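PDB 1TPY: cyclopropane mycolic acid synthase MmaA2 from Mycobacterium tuberculosis, which converts a double bond at the distal position of alpha mycolic acids into a cis cyclopropane ring, using the methylene group supplied by S-adenosyl-L-methionine. Local coordinates for residues Q13-L18 with E260-Y265; D21-F26 with Q31-A36; E39-T44 with Y232-D237. One frame throughout, in Å; residues are numbered along the deposited sequence.

Interaction 1 (Q13-L18 with E260-Y265); sequences QAHYDL and ERYMKY. With 16A (cetyl-trimethyl-ammonium), chain D; SAH (S-adenosyl-L-homocysteine), chain C.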
# COMPACT_ATOMS: atom_id res chain seq x y z
N GLN A 13 -10.38 -0.24 -8.82
CA GLN A 13 -10.54 -1.51 -9.54
C GLN A 13 -9.91 -1.47 -10.94
O GLN A 13 -9.42 -2.49 -11.43
CB GLN A 13 -12.02 -1.88 -9.63
CG GLN A 13 -12.61 -2.36 -8.31
CD GLN A 13 -14.10 -2.66 -8.38
OE1 GLN A 13 -14.68 -3.18 -7.43
NE2 GLN A 13 -14.72 -2.33 -9.51
N ALA A 14 -9.93 -0.31 -11.58
CA ALA A 14 -9.36 -0.14 -12.91
C ALA A 14 -7.90 -0.59 -12.92
O ALA A 14 -7.35 -0.92 -13.97
CB ALA A 14 -9.47 1.32 -13.36
N HIS A 15 -7.27 -0.59 -11.76
CA HIS A 15 -5.89 -1.02 -11.66
C HIS A 15 -5.75 -2.45 -11.13
O HIS A 15 -5.25 -3.34 -11.82
CB HIS A 15 -5.08 -0.08 -10.76
CG HIS A 15 -3.61 -0.36 -10.76
ND1 HIS A 15 -2.73 0.28 -11.61
CD2 HIS A 15 -2.88 -1.24 -10.04
CE1 HIS A 15 -1.51 -0.20 -11.41
NE2 HIS A 15 -1.58 -1.12 -10.47
N TYR A 16 -6.21 -2.68 -9.90
CA TYR A 16 -6.06 -4.00 -9.27
C TYR A 16 -6.88 -5.15 -9.80
O TYR A 16 -6.59 -6.31 -9.49
CB TYR A 16 -6.26 -3.88 -7.76
CG TYR A 16 -5.40 -2.80 -7.15
CD1 TYR A 16 -5.89 -1.51 -6.98
CD2 TYR A 16 -4.06 -3.05 -6.86
CE1 TYR A 16 -5.07 -0.49 -6.53
CE2 TYR A 16 -3.23 -2.03 -6.41
CZ TYR A 16 -3.74 -0.75 -6.25
OH TYR A 16 -2.91 0.25 -5.83
N ASP A 17 -7.90 -4.88 -10.60
CA ASP A 17 -8.70 -5.96 -11.15
C ASP A 17 -8.32 -6.27 -12.59
O ASP A 17 -9.00 -7.03 -13.28
CB ASP A 17 -10.20 -5.64 -11.04
CG ASP A 17 -10.74 -5.88 -9.63
OD1 ASP A 17 -11.88 -5.48 -9.35
OD2 ASP A 17 -10.02 -6.48 -8.81
N LEU A 18 -7.22 -5.68 -13.05
CA LEU A 18 -6.73 -5.90 -14.41
C LEU A 18 -6.62 -7.40 -14.70
O LEU A 18 -7.17 -7.90 -15.68
CB LEU A 18 -5.35 -5.26 -14.59
CG LEU A 18 -4.75 -5.42 -15.99
CD1 LEU A 18 -5.64 -4.70 -17.00
CD2 LEU A 18 -3.34 -4.87 -16.03
N GLU A 260 3.71 -2.30 -22.32
CA GLU A 260 4.45 -1.04 -22.39
C GLU A 260 3.95 -0.02 -21.37
O GLU A 260 4.73 0.74 -20.80
CB GLU A 260 4.39 -0.45 -23.80
CG GLU A 260 5.08 -1.31 -24.87
CD GLU A 260 6.59 -1.47 -24.66
OE1 GLU A 260 7.21 -2.29 -25.38
OE2 GLU A 260 7.17 -0.79 -23.79
N ARG A 261 2.64 0.01 -21.15
CA ARG A 261 2.07 0.94 -20.18
C ARG A 261 2.66 0.69 -18.79
O ARG A 261 3.10 1.63 -18.12
CB ARG A 261 0.54 0.80 -20.15
CG ARG A 261 -0.15 1.69 -19.13
CD ARG A 261 -1.48 2.19 -19.67
NE ARG A 261 -2.41 1.10 -19.94
CZ ARG A 261 -3.16 1.01 -21.03
NH1 ARG A 261 -3.09 1.94 -21.97
NH2 ARG A 261 -3.98 -0.02 -21.19
N TYR A 262 2.68 -0.56 -18.36
CA TYR A 262 3.22 -0.90 -17.05
C TYR A 262 4.74 -0.73 -16.96
O TYR A 262 5.25 -0.32 -15.92
CB TYR A 262 2.79 -2.31 -16.63
CG TYR A 262 1.44 -2.30 -15.93
CD1 TYR A 262 0.27 -1.98 -16.63
CD2 TYR A 262 1.34 -2.53 -14.56
CE1 TYR A 262 -0.96 -1.88 -15.97
CE2 TYR A 262 0.12 -2.44 -13.89
CZ TYR A 262 -1.03 -2.11 -14.61
OH TYR A 262 -2.25 -2.03 -13.96
N MET A 263 5.46 -1.04 -18.04
CA MET A 263 6.91 -0.87 -18.02
C MET A 263 7.20 0.62 -17.90
O MET A 263 8.13 1.03 -17.21
CB MET A 263 7.55 -1.42 -19.30
CG MET A 263 7.55 -2.94 -19.41
SD MET A 263 8.29 -3.73 -17.96
CE MET A 263 10.00 -3.18 -18.13
N LYS A 264 6.41 1.43 -18.59
CA LYS A 264 6.57 2.88 -18.55
C LYS A 264 6.30 3.37 -17.13
O LYS A 264 7.01 4.23 -16.60
CB LYS A 264 5.59 3.55 -19.52
CG LYS A 264 5.63 5.08 -19.51
CD LYS A 264 4.65 5.66 -20.53
CE LYS A 264 4.56 7.18 -20.42
NZ LYS A 264 3.64 7.74 -21.47
N TYR A 265 5.26 2.81 -16.51
CA TYR A 265 4.90 3.20 -15.15
C TYR A 265 5.93 2.72 -14.13
O TYR A 265 6.38 3.50 -13.30
CB TYR A 265 3.49 2.68 -14.81
CG TYR A 265 3.29 2.01 -13.46
CD1 TYR A 265 3.67 2.64 -12.27
CD2 TYR A 265 2.67 0.76 -13.37
CE1 TYR A 265 3.43 2.05 -11.03
CE2 TYR A 265 2.42 0.16 -12.13
CZ TYR A 265 2.81 0.81 -10.97
OH TYR A 265 2.58 0.21 -9.76
C1 16A D . 4.83 1.84 -7.21
C2 16A D . 3.88 3.04 -7.35
C3 16A D . 4.67 4.36 -7.27
C4 16A D . 3.84 5.62 -7.42
C5 16A D . 4.77 6.85 -7.31
C6 16A D . 4.08 8.21 -7.44
C7 16A D . 3.40 8.58 -8.79
C8 16A D . 2.34 9.70 -8.78
C9 16A D . 1.21 9.60 -7.73
C10 16A D . 0.25 8.38 -7.86
C11 16A D . -0.55 8.02 -6.59
C12 16A D . -1.14 6.60 -6.57
C13 16A D . -0.31 5.64 -5.71
C14 16A D . -0.86 4.21 -5.78
C15 16A D . 0.19 3.30 -5.12
C16 16A D . -0.26 1.84 -5.32
N1 16A D . 0.47 0.58 -4.87
C17 16A D . 0.11 -0.70 -5.11
C18 16A D . 1.91 0.61 -5.33
C19 16A D . 0.55 0.58 -3.36
N SAH C . -1.64 -3.44 1.30
CA SAH C . -1.33 -4.32 0.17
CB SAH C . -1.98 -3.81 -1.14
CG SAH C . -1.65 -2.39 -1.61
SD SAH C . -2.46 -1.94 -3.16
C SAH C . 0.18 -4.45 -0.02
O SAH C . 0.92 -3.71 0.65
OXT SAH C . 0.60 -5.29 -0.84
C5' SAH C . -3.69 -0.73 -2.61
C4' SAH C . -4.81 -1.42 -1.81
O4' SAH C . -5.62 -0.48 -1.06
C3' SAH C . -5.78 -2.21 -2.68
O3' SAH C . -6.07 -3.47 -2.03
C2' SAH C . -6.99 -1.33 -2.75
O2' SAH C . -8.18 -2.08 -3.07
C1' SAH C . -6.99 -0.73 -1.38
N9 SAH C . -7.83 0.53 -1.24
C8 SAH C . -7.82 1.71 -1.93
N7 SAH C . -8.66 2.61 -1.55
C5 SAH C . -9.32 1.97 -0.49
C6 SAH C . -10.36 2.36 0.40
N6 SAH C . -10.95 3.56 0.33
N1 SAH C . -10.77 1.46 1.35
C2 SAH C . -10.17 0.25 1.42
N3 SAH C . -9.19 -0.23 0.65
C4 SAH C . -8.80 0.70 -0.30

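Interaction 2 (D21-F26 with Q31-A36); sequences DFFRLF and QTYSCA. With SAH (S-adenosyl-L-homocysteine), chain C; 16A (cetyl-trimethyl-ammonium), chain D; CO3 (carbonate ion), chain B.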
# COMPACT_ATOMS: atom_id res chain seq x y z
N ASP A 21 -3.23 -12.84 -13.02
CA ASP A 21 -2.20 -13.51 -13.80
C ASP A 21 -1.17 -12.49 -14.27
O ASP A 21 0.03 -12.77 -14.29
CB ASP A 21 -2.84 -14.20 -15.01
CG ASP A 21 -3.58 -15.47 -14.63
OD1 ASP A 21 -4.47 -15.89 -15.39
OD2 ASP A 21 -3.25 -16.05 -13.57
N PHE A 22 -1.63 -11.30 -14.64
CA PHE A 22 -0.73 -10.25 -15.11
C PHE A 22 0.17 -9.78 -13.98
O PHE A 22 1.39 -9.68 -14.15
CB PHE A 22 -1.51 -9.06 -15.66
CG PHE A 22 -0.64 -8.00 -16.27
CD1 PHE A 22 -0.10 -8.17 -17.54
CD2 PHE A 22 -0.32 -6.85 -15.55
CE1 PHE A 22 0.75 -7.21 -18.09
CE2 PHE A 22 0.54 -5.89 -16.10
CZ PHE A 22 1.07 -6.07 -17.37
N PHE A 23 -0.42 -9.50 -12.82
CA PHE A 23 0.36 -9.04 -11.68
C PHE A 23 1.34 -10.11 -11.21
O PHE A 23 2.43 -9.79 -10.75
CB PHE A 23 -0.56 -8.63 -10.53
CG PHE A 23 -1.23 -7.29 -10.74
CD1 PHE A 23 -2.60 -7.21 -10.94
CD2 PHE A 23 -0.47 -6.12 -10.78
CE1 PHE A 23 -3.21 -5.98 -11.18
CE2 PHE A 23 -1.07 -4.89 -11.02
CZ PHE A 23 -2.44 -4.82 -11.22
N ARG A 24 0.95 -11.38 -11.34
CA ARG A 24 1.83 -12.46 -10.92
C ARG A 24 3.11 -12.50 -11.74
O ARG A 24 4.11 -13.09 -11.32
CB ARG A 24 1.11 -13.81 -11.02
CG ARG A 24 0.79 -14.44 -9.66
CD ARG A 24 0.35 -15.89 -9.80
NE ARG A 24 -1.01 -16.02 -10.33
CZ ARG A 24 -2.11 -15.69 -9.66
NH1 ARG A 24 -2.02 -15.21 -8.43
NH2 ARG A 24 -3.30 -15.84 -10.23
N LEU A 25 3.09 -11.87 -12.91
CA LEU A 25 4.26 -11.83 -13.78
C LEU A 25 5.42 -11.02 -13.20
O LEU A 25 6.57 -11.31 -13.50
CB LEU A 25 3.90 -11.23 -15.14
CG LEU A 25 2.87 -11.95 -16.02
CD1 LEU A 25 2.69 -11.17 -17.31
CD2 LEU A 25 3.33 -13.38 -16.32
N PHE A 26 5.12 -10.01 -12.39
CA PHE A 26 6.21 -9.21 -11.84
C PHE A 26 6.27 -9.04 -10.33
O PHE A 26 7.32 -8.68 -9.79
CB PHE A 26 6.25 -7.85 -12.55
CG PHE A 26 5.08 -6.95 -12.23
CD1 PHE A 26 5.09 -6.14 -11.10
CD2 PHE A 26 3.99 -6.89 -13.10
CE1 PHE A 26 4.03 -5.28 -10.83
CE2 PHE A 26 2.92 -6.03 -12.84
CZ PHE A 26 2.94 -5.22 -11.71
N GLN A 31 2.70 -11.71 -3.79
CA GLN A 31 1.88 -10.71 -4.46
C GLN A 31 1.76 -9.43 -3.63
O GLN A 31 0.73 -8.74 -3.66
CB GLN A 31 0.48 -11.28 -4.75
CG GLN A 31 0.48 -12.64 -5.44
CD GLN A 31 1.29 -12.66 -6.72
OE1 GLN A 31 1.09 -11.83 -7.61
NE2 GLN A 31 2.20 -13.62 -6.83
N THR A 32 2.81 -9.10 -2.88
CA THR A 32 2.81 -7.87 -2.11
C THR A 32 3.01 -6.80 -3.17
O THR A 32 3.80 -6.97 -4.10
CB THR A 32 3.97 -7.85 -1.09
OG1 THR A 32 3.78 -8.90 -0.13
CG2 THR A 32 4.00 -6.51 -0.37
N TYR A 33 2.28 -5.70 -3.04
CA TYR A 33 2.35 -4.65 -4.04
C TYR A 33 2.57 -3.32 -3.33
O TYR A 33 1.68 -2.47 -3.27
CB TYR A 33 1.03 -4.65 -4.82
CG TYR A 33 1.05 -3.95 -6.15
CD1 TYR A 33 -0.12 -3.84 -6.91
CD2 TYR A 33 2.22 -3.39 -6.67
CE1 TYR A 33 -0.12 -3.20 -8.13
CE2 TYR A 33 2.23 -2.75 -7.91
CZ TYR A 33 1.04 -2.66 -8.63
OH TYR A 33 1.01 -2.04 -9.86
N SER A 34 3.78 -3.15 -2.81
CA SER A 34 4.17 -1.95 -2.08
C SER A 34 5.67 -2.01 -1.83
O SER A 34 6.29 -3.06 -1.99
CB SER A 34 3.41 -1.89 -0.75
OG SER A 34 3.50 -3.13 -0.05
N CYS A 35 6.26 -0.89 -1.43
CA CYS A 35 7.70 -0.84 -1.20
C CYS A 35 8.27 -1.90 -0.26
O CYS A 35 7.82 -2.04 0.89
CB CYS A 35 8.09 0.54 -0.69
SG CYS A 35 9.89 0.73 -0.48
N ALA A 36 9.27 -2.63 -0.74
CA ALA A 36 9.91 -3.67 0.05
C ALA A 36 10.96 -3.05 0.99
O ALA A 36 11.23 -1.86 0.91
CB ALA A 36 10.57 -4.68 -0.87
N SAH C . -1.64 -3.44 1.30
CA SAH C . -1.33 -4.32 0.17
CB SAH C . -1.98 -3.81 -1.14
CG SAH C . -1.65 -2.39 -1.61
SD SAH C . -2.46 -1.94 -3.16
C SAH C . 0.18 -4.45 -0.02
O SAH C . 0.92 -3.71 0.65
OXT SAH C . 0.60 -5.29 -0.84
C5' SAH C . -3.69 -0.73 -2.61
C4' SAH C . -4.81 -1.42 -1.81
O4' SAH C . -5.62 -0.48 -1.06
C3' SAH C . -5.78 -2.21 -2.68
O3' SAH C . -6.07 -3.47 -2.03
C2' SAH C . -6.99 -1.33 -2.75
O2' SAH C . -8.18 -2.08 -3.07
C1' SAH C . -6.99 -0.73 -1.38
N9 SAH C . -7.83 0.53 -1.24
C8 SAH C . -7.82 1.71 -1.93
N7 SAH C . -8.66 2.61 -1.55
C5 SAH C . -9.32 1.97 -0.49
C6 SAH C . -10.36 2.36 0.40
N6 SAH C . -10.95 3.56 0.33
N1 SAH C . -10.77 1.46 1.35
C2 SAH C . -10.17 0.25 1.42
N3 SAH C . -9.19 -0.23 0.65
C4 SAH C . -8.80 0.70 -0.30
C1 16A D . 4.83 1.84 -7.21
C2 16A D . 3.88 3.04 -7.35
C3 16A D . 4.67 4.36 -7.27
C4 16A D . 3.84 5.62 -7.42
C5 16A D . 4.77 6.85 -7.31
C6 16A D . 4.08 8.21 -7.44
C7 16A D . 3.40 8.58 -8.79
C8 16A D . 2.34 9.70 -8.78
C9 16A D . 1.21 9.60 -7.73
C10 16A D . 0.25 8.38 -7.86
C11 16A D . -0.55 8.02 -6.59
C12 16A D . -1.14 6.60 -6.57
C13 16A D . -0.31 5.64 -5.71
C14 16A D . -0.86 4.21 -5.78
C15 16A D . 0.19 3.30 -5.12
C16 16A D . -0.26 1.84 -5.32
N1 16A D . 0.47 0.58 -4.87
C17 16A D . 0.11 -0.70 -5.11
C18 16A D . 1.91 0.61 -5.33
C19 16A D . 0.55 0.58 -3.36
C CO3 B . 3.51 2.13 -0.97
O1 CO3 B . 4.72 1.32 -0.63
O2 CO3 B . 3.05 2.14 -2.23
O3 CO3 B . 2.88 2.85 -0.00
O HOH W 1 4.55 -13.51 -8.73

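Interaction 3 (E39-T44 with Y232-D237); sequences EREDMT and YARTLD. With 16A (cetyl-trimethyl-ammonium), chain D; CO3 (carbonate ion), chain B.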
# COMPACT_ATOMS: atom_id res chain seq x y z
N GLU A 39 16.77 -5.42 4.08
CA GLU A 39 17.60 -5.37 5.27
C GLU A 39 18.98 -5.97 5.04
O GLU A 39 19.94 -5.58 5.70
CB GLU A 39 16.89 -6.08 6.42
CG GLU A 39 15.64 -5.34 6.83
CD GLU A 39 14.85 -6.05 7.90
OE1 GLU A 39 13.84 -5.47 8.35
OE2 GLU A 39 15.23 -7.18 8.29
N ARG A 40 19.07 -6.93 4.13
CA ARG A 40 20.35 -7.53 3.77
C ARG A 40 20.53 -7.22 2.29
O ARG A 40 19.65 -7.49 1.47
CB ARG A 40 20.35 -9.05 3.95
CG ARG A 40 20.18 -9.54 5.37
CD ARG A 40 20.67 -10.98 5.45
NE ARG A 40 20.50 -11.67 4.17
CZ ARG A 40 19.33 -12.07 3.68
NH1 ARG A 40 18.22 -11.85 4.36
NH2 ARG A 40 19.28 -12.66 2.50
N GLU A 41 21.68 -6.65 1.95
CA GLU A 41 21.97 -6.27 0.57
C GLU A 41 21.55 -7.30 -0.49
O GLU A 41 20.97 -6.93 -1.51
CB GLU A 41 23.47 -5.97 0.43
CG GLU A 41 23.87 -5.44 -0.94
CD GLU A 41 23.26 -4.08 -1.24
OE1 GLU A 41 22.03 -3.94 -1.14
OE2 GLU A 41 24.03 -3.15 -1.58
N ASP A 42 21.83 -8.57 -0.25
CA ASP A 42 21.49 -9.63 -1.21
C ASP A 42 20.14 -10.30 -0.99
O ASP A 42 19.88 -11.39 -1.50
CB ASP A 42 22.59 -10.70 -1.20
CG ASP A 42 22.76 -11.33 0.16
OD1 ASP A 42 23.56 -12.28 0.28
OD2 ASP A 42 22.10 -10.88 1.12
N MET A 43 19.27 -9.64 -0.23
CA MET A 43 17.94 -10.17 0.07
C MET A 43 17.13 -10.22 -1.23
O MET A 43 17.26 -9.34 -2.07
CB MET A 43 17.26 -9.25 1.08
CG MET A 43 16.28 -9.89 2.02
SD MET A 43 15.62 -8.67 3.18
CE MET A 43 16.21 -9.32 4.75
N THR A 44 16.31 -11.26 -1.42
CA THR A 44 15.50 -11.35 -2.63
C THR A 44 14.29 -10.46 -2.42
O THR A 44 14.02 -10.03 -1.30
CB THR A 44 14.98 -12.79 -2.91
OG1 THR A 44 14.06 -13.16 -1.88
CG2 THR A 44 16.14 -13.80 -2.95
N TYR A 232 12.35 1.77 -2.45
CA TYR A 232 11.33 1.73 -3.48
C TYR A 232 11.89 1.71 -4.90
O TYR A 232 11.37 1.02 -5.77
CB TYR A 232 10.34 2.89 -3.33
CG TYR A 232 8.91 2.44 -3.49
CD1 TYR A 232 8.59 1.35 -4.29
CD2 TYR A 232 7.87 3.08 -2.81
CE1 TYR A 232 7.29 0.89 -4.41
CE2 TYR A 232 6.56 2.62 -2.92
CZ TYR A 232 6.28 1.52 -3.72
OH TYR A 232 5.00 1.04 -3.82
N ALA A 233 12.96 2.47 -5.13
CA ALA A 233 13.57 2.50 -6.45
C ALA A 233 13.97 1.07 -6.81
O ALA A 233 13.69 0.59 -7.91
CB ALA A 233 14.80 3.40 -6.45
N ARG A 234 14.60 0.40 -5.86
CA ARG A 234 15.03 -0.98 -6.07
C ARG A 234 13.83 -1.91 -6.21
O ARG A 234 13.84 -2.81 -7.06
CB ARG A 234 15.90 -1.45 -4.90
CG ARG A 234 16.47 -2.82 -5.14
CD ARG A 234 17.45 -3.22 -4.07
NE ARG A 234 17.93 -4.57 -4.31
CZ ARG A 234 18.69 -5.25 -3.47
NH1 ARG A 234 19.06 -4.71 -2.32
NH2 ARG A 234 19.07 -6.49 -3.77
N THR A 235 12.81 -1.71 -5.38
CA THR A 235 11.62 -2.55 -5.47
C THR A 235 11.06 -2.38 -6.88
O THR A 235 10.75 -3.36 -7.55
CB THR A 235 10.55 -2.13 -4.45
OG1 THR A 235 11.05 -2.30 -3.12
CG2 THR A 235 9.28 -2.97 -4.63
N LEU A 236 10.96 -1.14 -7.31
CA LEU A 236 10.45 -0.82 -8.64
C LEU A 236 11.29 -1.41 -9.77
O LEU A 236 10.75 -1.86 -10.77
CB LEU A 236 10.31 0.69 -8.78
CG LEU A 236 9.07 1.24 -8.05
CD1 LEU A 236 9.15 2.74 -7.88
CD2 LEU A 236 7.83 0.86 -8.84
N ASP A 237 12.62 -1.39 -9.61
CA ASP A 237 13.51 -1.95 -10.63
C ASP A 237 13.23 -3.44 -10.76
O ASP A 237 13.14 -3.99 -11.86
CB ASP A 237 14.99 -1.75 -10.26
CG ASP A 237 15.42 -0.29 -10.27
OD1 ASP A 237 14.86 0.50 -11.06
OD2 ASP A 237 16.34 0.05 -9.50
C1 16A D . 4.83 1.84 -7.21
C2 16A D . 3.88 3.04 -7.35
C3 16A D . 4.67 4.36 -7.27
C4 16A D . 3.84 5.62 -7.42
C5 16A D . 4.77 6.85 -7.31
C6 16A D . 4.08 8.21 -7.44
C7 16A D . 3.40 8.58 -8.79
C8 16A D . 2.34 9.70 -8.78
C9 16A D . 1.21 9.60 -7.73
C10 16A D . 0.25 8.38 -7.86
C11 16A D . -0.55 8.02 -6.59
C12 16A D . -1.14 6.60 -6.57
C13 16A D . -0.31 5.64 -5.71
C14 16A D . -0.86 4.21 -5.78
C15 16A D . 0.19 3.30 -5.12
C16 16A D . -0.26 1.84 -5.32
N1 16A D . 0.47 0.58 -4.87
C17 16A D . 0.11 -0.70 -5.11
C18 16A D . 1.91 0.61 -5.33
C19 16A D . 0.55 0.58 -3.36
C CO3 B . 3.51 2.13 -0.97
O1 CO3 B . 4.72 1.32 -0.63
O2 CO3 B . 3.05 2.14 -2.23
O3 CO3 B . 2.88 2.85 -0.00

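Interaction 1 (Q13-L18 with E260-Y265)
His15, Tyr262 and Tyr265 form an aromatic cluster where helix 9-16 meets helix 256-275, beside the cofactor and lipid pockets of this SAM-dependent methyltransferase. Tyr262 brings its hydroxyl over one face of the imidazole, displaced toward the rim, with OH 3.2 Å from His15 CE1. The two rings meet obliquely, their planes inclined by 34° and their centroids 5.4 Å apart. Tyr265 reaches the same corner of the imidazole near its plane, its CE2 lying 4.0 Å from His15 CE1. Leu18 completes the first shell by setting CD2 3.8 Å from Tyr262 CE1.

With chi1 at -173° the CG branch of His15 extends opposite the backbone N, carrying the ring to the tyrosines. Its rotation is fixed from outside: ND1 is hydrogen-bonded to Ile199 O and NE2 to the hydroxyl of Tyr33, which also bonds to Tyr265 OH. Both ring nitrogens are thereby satisfied in a buried setting. Next along the helix, Tyr16 is sandwiched between His15 CD2 over one face and the ribose of S-adenosyl-L-homocysteine over the other. Tyr16 CE2 approaches the cofactor sulfur SD to 3.3 Å, while Tyr16 OH is hydrogen-bonded to His141 NE2 and lies 3.1 Å from C16 of cetyl-trimethyl-ammonium.

Interaction 2 (D21-F26 with Q31-A36)
The S-adenosyl-L-methionine site, occupied here by S-adenosyl-L-homocysteine, takes part of its wall from the loop 31-36, which packs against segment 21-26, a segment that includes part of helix 20-24. Tyr33, an experimentally established cofactor-binding residue, joins the two. Its CE1 lies 3.5 Å from Phe23 CE2; the ring planes are 55° apart, an oblique meeting. Phe26 meets the Tyr33 hydroxyl with the edge of its ring, CZ standing 4.2 Å from OH. That hydroxyl is also held from outside the segments by Tyr265, fixing the far end of the phenol.

Nearer the surface, Gln31 lays its amide against the aliphatic part of Arg24, with NE2 3.3 Å from Arg24 CG. The side chain folds back at chi2 (-55°), which turns the amide toward the helix. A water bridges Gln31 NE2 and Arg24 O, and NE2 also bonds to Pro29 O. Arg24 itself reaches back to Asp21 in a weak salt bridge.

The rest of the loop contacts the bound groups. Ser34 OG bonds to the cofactor carboxylate atom O, and Cys35 N to a carbonate ion probably from the crystallisation liquor. Over the centre of one Tyr33 face sits C17, a methyl of the cetyl-trimethyl-ammonium head group, while Tyr33 N donates an almost straight bond (176°) to the cofactor OXT at 2.8 Å.

Interaction 3 (E39-T44 with Y232-D237)
Arg234 reaches Glu41 from helix 229-245, its side chain running out to the loop 39-44. CB points toward the loop, and CG is anti to the backbone N (chi1 -175°). From there CG, CD and NE continue fully extended, carrying the guanidinium away from the helix without touching segment 39-44 on the way, though Phe38, just before it, packs against the side chain. CZ is the first atom to come close, 3.4 Å from Glu41 O. Beyond it Arg234 NH1 and NH2 both donate to Glu41 O, each at 3.0 Å, two donors on one acceptor. Neither bond is straight, the N-H...O angle at NH1 being 144° and that at NH2 much the same, as expected for two donors converging on one oxygen, which lies close to the guanidinium plane. NH2 approaches nearly along the C=O axis, whereas NH1 comes in more bent.

The acceptor belongs to a type I beta turn from Arg40 to Met43, closed by the bond from Met43 N to Arg40 O; Thr44 then serves as N-cap of helix 45-57. Glu41 bends back at chi2, bringing OE1 within 3.3 Å of Arg234 NH1 as a salt bridge. The carboxylate and guanidinium planes are 76° apart, so the charged groups do not meet as a coplanar pair. On another side of the same helix, Tyr232 OH donates a hydrogen bond of 2.7 Å to carbonate O2.

How the interactions relate
From the N terminus, helix 9-16 opens the long loop that interaction 1 closes at helix 256-275, and both other contacts fall within it. Interaction 2 closes first, a short turn-back between helix 20-24 and the cofactor-binding loop. Interaction 3 follows in series, joining the continuation of that loop to helix 229-245, so no contacts cross. Interactions 1 and 2 touch where His15 O packs 3.2 Å from Phe23 CZ. Interactions 2 and 3 meet where Ala36 N lies 3.0 Å from Thr235 OG1, a probable hydrogen bond. Interactions 1 and 3 do not touch, their centres being about 21 Å apart, yet both reach cetyl-trimethyl-ammonium.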